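Local coordinates for putative amino acid binding protein (Streptococcus mutans, PDB 4C0R) that binds oxidized glutathione disulfide and probably delivers glutathione to the cystine ABC importer TcyBC for uptake into the cell, at residues T4-S17 / S60-Y72. Residues are numbered along the deposited sequence; the frame is centred on the assembly and turned at random.
Sequences TVTLATVGTTNPFS and SDKYQIGANNISY. With CD (cadmium ion), chain U; GDS (oxidized glutathione disulfide), chain C.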
# COMPACT_ATOMS: atom_id res chain seq x y z
N THR A 4 21.12 -13.10 5.88
CA THR A 4 19.84 -12.69 6.48
C THR A 4 19.40 -11.44 5.75
O THR A 4 20.17 -10.47 5.69
CB THR A 4 19.97 -12.26 7.94
OG1 THR A 4 20.37 -13.37 8.75
CG2 THR A 4 18.65 -11.73 8.45
N VAL A 5 18.21 -11.47 5.20
CA VAL A 5 17.61 -10.31 4.53
C VAL A 5 16.44 -9.93 5.42
O VAL A 5 15.59 -10.78 5.70
CB VAL A 5 17.03 -10.72 3.11
CG1 VAL A 5 16.05 -9.66 2.53
CG2 VAL A 5 18.15 -11.01 2.15
N THR A 6 16.33 -8.67 5.84
CA THR A 6 15.16 -8.25 6.62
C THR A 6 14.20 -7.43 5.76
O THR A 6 14.57 -6.44 5.14
CB THR A 6 15.56 -7.46 7.85
OG1 THR A 6 16.41 -8.30 8.66
CG2 THR A 6 14.36 -7.07 8.67
N LEU A 7 12.99 -7.95 5.65
CA LEU A 7 11.86 -7.26 5.00
C LEU A 7 11.08 -6.51 6.07
O LEU A 7 10.61 -7.10 7.05
CB LEU A 7 11.00 -8.30 4.26
CG LEU A 7 9.79 -7.70 3.53
CD1 LEU A 7 9.34 -8.67 2.43
CD2 LEU A 7 8.61 -7.39 4.42
N ALA A 8 10.99 -5.20 5.89
CA ALA A 8 10.24 -4.34 6.83
C ALA A 8 8.85 -4.00 6.31
O ALA A 8 8.67 -3.73 5.13
CB ALA A 8 11.02 -3.06 7.11
N THR A 9 7.86 -4.08 7.23
CA THR A 9 6.50 -3.81 6.89
C THR A 9 5.82 -3.13 8.04
O THR A 9 6.32 -3.20 9.14
CB THR A 9 5.79 -5.12 6.49
OG1 THR A 9 4.52 -4.84 5.94
CG2 THR A 9 5.64 -6.03 7.68
N VAL A 10 4.66 -2.52 7.82
CA VAL A 10 3.92 -1.93 8.94
C VAL A 10 2.97 -2.97 9.52
O VAL A 10 2.78 -3.05 10.74
CB VAL A 10 3.14 -0.67 8.54
CG1 VAL A 10 2.58 -0.01 9.77
CG2 VAL A 10 4.05 0.34 7.80
N GLY A 11 2.31 -3.77 8.68
CA GLY A 11 1.47 -4.82 9.19
C GLY A 11 0.13 -4.34 9.71
O GLY A 11 -0.56 -5.08 10.45
N THR A 12 -0.31 -3.15 9.26
CA THR A 12 -1.63 -2.62 9.60
C THR A 12 -2.46 -2.20 8.42
O THR A 12 -3.31 -1.29 8.50
CB THR A 12 -1.52 -1.43 10.55
OG1 THR A 12 -0.79 -0.39 9.89
CG2 THR A 12 -0.77 -1.88 11.85
N THR A 13 -2.24 -2.87 7.29
CA THR A 13 -2.90 -2.54 6.04
C THR A 13 -3.50 -3.78 5.38
O THR A 13 -2.97 -4.28 4.37
CB THR A 13 -1.92 -1.80 5.09
OG1 THR A 13 -1.22 -0.76 5.82
CG2 THR A 13 -2.61 -1.18 3.90
N ASN A 14 -4.56 -4.26 5.96
CA ASN A 14 -5.24 -5.44 5.43
C ASN A 14 -5.78 -5.10 4.05
O ASN A 14 -6.37 -4.05 3.90
CB ASN A 14 -6.35 -5.77 6.43
CG ASN A 14 -7.24 -6.91 6.06
OD1 ASN A 14 -7.03 -7.70 5.16
ND2 ASN A 14 -8.35 -6.97 6.81
N PRO A 15 -5.58 -5.96 3.04
CA PRO A 15 -5.03 -7.32 3.04
C PRO A 15 -3.61 -7.45 2.50
O PRO A 15 -3.17 -8.53 2.21
CB PRO A 15 -5.96 -8.04 2.11
CG PRO A 15 -6.24 -7.01 1.05
CD PRO A 15 -6.32 -5.69 1.77
N PHE A 16 -2.87 -6.34 2.43
CA PHE A 16 -1.50 -6.38 1.94
C PHE A 16 -0.53 -6.86 2.99
O PHE A 16 0.38 -7.62 2.71
CB PHE A 16 -1.05 -5.02 1.33
CG PHE A 16 -1.55 -4.84 -0.09
CD1 PHE A 16 -2.87 -4.40 -0.33
CD2 PHE A 16 -0.77 -5.18 -1.17
CE1 PHE A 16 -3.32 -4.32 -1.58
CE2 PHE A 16 -1.25 -5.10 -2.43
CZ PHE A 16 -2.51 -4.68 -2.64
N SER A 17 -0.75 -6.38 4.19
CA SER A 17 0.18 -6.64 5.29
C SER A 17 -0.58 -6.49 6.61
O SER A 17 -1.05 -5.40 6.94
CB SER A 17 1.41 -5.77 5.24
OG SER A 17 2.25 -6.07 6.38
N SER A 60 19.65 3.18 6.00
CA SER A 60 20.84 2.79 6.78
C SER A 60 21.29 1.35 6.55
O SER A 60 22.25 0.86 7.16
CB SER A 60 20.55 3.00 8.24
OG SER A 60 19.57 2.09 8.74
N ASP A 61 20.58 0.66 5.66
CA ASP A 61 20.73 -0.78 5.48
C ASP A 61 20.50 -1.67 6.70
O ASP A 61 20.93 -2.82 6.71
CB ASP A 61 22.04 -1.15 4.78
CG ASP A 61 21.81 -1.45 3.30
OD1 ASP A 61 21.33 -2.62 2.95
OD2 ASP A 61 22.05 -0.48 2.55
N LYS A 62 19.75 -1.17 7.69
CA LYS A 62 19.16 -1.97 8.72
C LYS A 62 18.16 -2.92 8.06
O LYS A 62 18.04 -4.05 8.46
CB LYS A 62 18.42 -1.12 9.75
CG LYS A 62 17.67 -1.90 10.82
CD LYS A 62 17.01 -0.93 11.82
CE LYS A 62 16.38 -1.63 13.03
NZ LYS A 62 16.03 -0.64 14.08
N TYR A 63 17.42 -2.42 7.08
CA TYR A 63 16.48 -3.27 6.36
C TYR A 63 16.91 -3.34 4.91
O TYR A 63 17.53 -2.41 4.40
CB TYR A 63 15.03 -2.68 6.41
CG TYR A 63 14.48 -2.46 7.78
CD1 TYR A 63 14.60 -3.42 8.76
CD2 TYR A 63 13.83 -1.27 8.09
CE1 TYR A 63 14.11 -3.21 10.04
CE2 TYR A 63 13.32 -1.07 9.37
CZ TYR A 63 13.47 -2.04 10.32
OH TYR A 63 12.95 -1.84 11.60
N GLN A 64 16.58 -4.44 4.21
CA GLN A 64 16.91 -4.63 2.80
C GLN A 64 15.72 -4.51 1.86
O GLN A 64 15.89 -4.13 0.72
CB GLN A 64 17.61 -5.96 2.56
CG GLN A 64 19.00 -6.04 3.17
CD GLN A 64 19.02 -5.99 4.68
OE1 GLN A 64 18.38 -6.81 5.36
NE2 GLN A 64 19.73 -5.02 5.22
N ILE A 65 14.51 -4.87 2.35
CA ILE A 65 13.31 -4.84 1.52
C ILE A 65 12.24 -4.12 2.32
O ILE A 65 12.17 -4.27 3.55
CB ILE A 65 12.77 -6.26 1.18
CG1 ILE A 65 13.89 -7.16 0.68
CG2 ILE A 65 11.67 -6.13 0.16
CD1 ILE A 65 13.42 -8.55 0.38
N GLY A 66 11.41 -3.34 1.65
CA GLY A 66 10.23 -2.73 2.24
C GLY A 66 9.01 -3.21 1.46
O GLY A 66 9.05 -3.31 0.24
N ALA A 67 7.94 -3.50 2.17
CA ALA A 67 6.70 -3.99 1.53
C ALA A 67 5.55 -3.62 2.39
O ALA A 67 5.49 -4.03 3.54
CB ALA A 67 6.74 -5.45 1.37
N ASN A 68 4.66 -2.82 1.86
CA ASN A 68 3.42 -2.44 2.52
C ASN A 68 2.55 -1.62 1.54
O ASN A 68 2.34 -0.43 1.73
CB ASN A 68 3.70 -1.61 3.80
CG ASN A 68 2.56 -1.68 4.79
OD1 ASN A 68 2.63 -2.38 5.82
ND2 ASN A 68 1.49 -1.00 4.48
N ASN A 69 2.03 -2.23 0.50
CA ASN A 69 1.15 -1.52 -0.46
C ASN A 69 1.84 -0.23 -0.97
O ASN A 69 1.21 0.83 -1.08
CB ASN A 69 -0.16 -1.20 0.24
CG ASN A 69 -1.21 -0.52 -0.63
OD1 ASN A 69 -1.46 -0.91 -1.76
ND2 ASN A 69 -1.85 0.49 -0.05
N ILE A 70 3.13 -0.34 -1.30
CA ILE A 70 3.92 0.85 -1.60
C ILE A 70 3.88 1.24 -3.06
O ILE A 70 4.20 0.45 -3.92
CB ILE A 70 5.38 0.61 -1.21
CG1 ILE A 70 5.49 0.42 0.31
CG2 ILE A 70 6.32 1.75 -1.62
CD1 ILE A 70 6.89 -0.13 0.79
N SER A 71 3.48 2.48 -3.32
CA SER A 71 3.42 3.05 -4.65
C SER A 71 4.78 3.53 -5.14
O SER A 71 5.68 3.79 -4.36
CB SER A 71 2.52 4.31 -4.62
OG SER A 71 1.21 4.01 -4.23
N TYR A 72 4.91 3.68 -6.45
CA TYR A 72 6.06 4.37 -7.03
C TYR A 72 5.90 5.88 -6.86
O TYR A 72 4.84 6.46 -7.22
CB TYR A 72 6.08 4.13 -8.54
CG TYR A 72 7.23 4.84 -9.18
CD1 TYR A 72 8.48 4.30 -9.13
CD2 TYR A 72 7.04 6.05 -9.83
CE1 TYR A 72 9.57 4.93 -9.72
CE2 TYR A 72 8.16 6.71 -10.43
CZ TYR A 72 9.38 6.10 -10.36
OH TYR A 72 10.56 6.67 -10.89
CD CD U . 23.96 -3.06 2.53
CD1 GDS C . 1.63 5.41 11.09
N2 GDS C . 0.21 5.08 10.88
CA2 GDS C . -0.06 3.70 10.68
C2 GDS C . -0.24 2.82 11.87
O2 GDS C . -0.06 1.59 11.78
CB2 GDS C . -0.16 3.05 9.36
SG2 GDS C . -0.10 4.19 8.00
N3 GDS C . -0.64 3.45 13.11
CA3 GDS C . -0.74 2.65 14.33
C3 GDS C . 0.51 3.03 15.12
OE3 GDS C . 0.48 3.13 16.38
OE4 GDS C . 1.61 3.27 14.54
N4 GDS C . -1.61 4.02 5.13
CA4 GDS C . -2.86 4.57 5.60
C4 GDS C . -2.94 6.02 5.29
OE5 GDS C . -2.24 6.54 4.36
OE6 GDS C . -3.78 6.70 5.94
C5 GDS C . -1.31 2.66 5.42
O5 GDS C . -2.13 1.96 6.03
CA5 GDS C . 0.03 2.24 5.02
N5 GDS C . 0.57 2.75 3.83
CB5 GDS C . 0.96 2.02 6.16
SG5 GDS C . 1.47 3.63 6.83
CA6 GDS C . 0.35 4.44 -0.58
C6 GDS C . 1.81 4.85 -0.55
OE7 GDS C . 2.15 5.86 0.13
OE8 GDS C . 2.68 4.18 -1.17
N6 GDS C . 0.20 3.40 -1.61
CB6 GDS C . -0.11 3.98 0.76
CG6 GDS C . 0.95 3.04 1.37
CD6 GDS C . 0.29 2.33 2.53
O6 GDS C . -0.48 1.36 2.43
O HOH W 1 19.13 -7.98 7.76
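V5 and L7 meet I65 on one face of a parallel strand pair, part of the central sheet in a lobe of a periplasmic-binding-protein fold of solute-binding family 3. V5 CG1 lies 3.6 Å from I65 CD1, L7 CG leans on I65 CB, and L7 CD2 reaches A67 CB; helix 27-36 packs over this side. On the other face, the methyl of A8 sits over the Y63 ring, 3.6 Å from its centroid, in a CH-pi contact; T49 binds the phenol hydroxyl beyond.

Strand 4-9 also pairs with 42-48, so it runs between two parallel neighbours. Toward 65-67 the ladder passes from A8 N to I65 O and from A67 N to A8 O, and T6 O takes both Q64 N and I65 N. Ahead of the regular pairing, Q64 stands in for a backbone carbonyl: its chain, bent at chi2 (65°), brings OE1 to T6 N at 2.8 Å, nearly straight and in the amide plane, while a water joins OE1 to T6 OG1.

Beyond the C-terminal strand ends, the pair illustrates how such folds place their binding loops at the C-terminal ends of parallel strands. N69 OD1 lies over the centre of the F16 ring, and N69 ND2 donates to ligand O6. T13 OG1, 2.9 Å from ligand O5, donates to it and accepts from N68 ND2, so N68, itself a pocket residue, also holds that threonine's hydroxyl. With CG anti to the backbone N (chi1 -156°), the buried N68 amide crosses to the loop at V10 and G11, where OD1 receives V10 N from above its carbonyl plane at 2.9 Å and G11 N almost end-on at 3.2 Å.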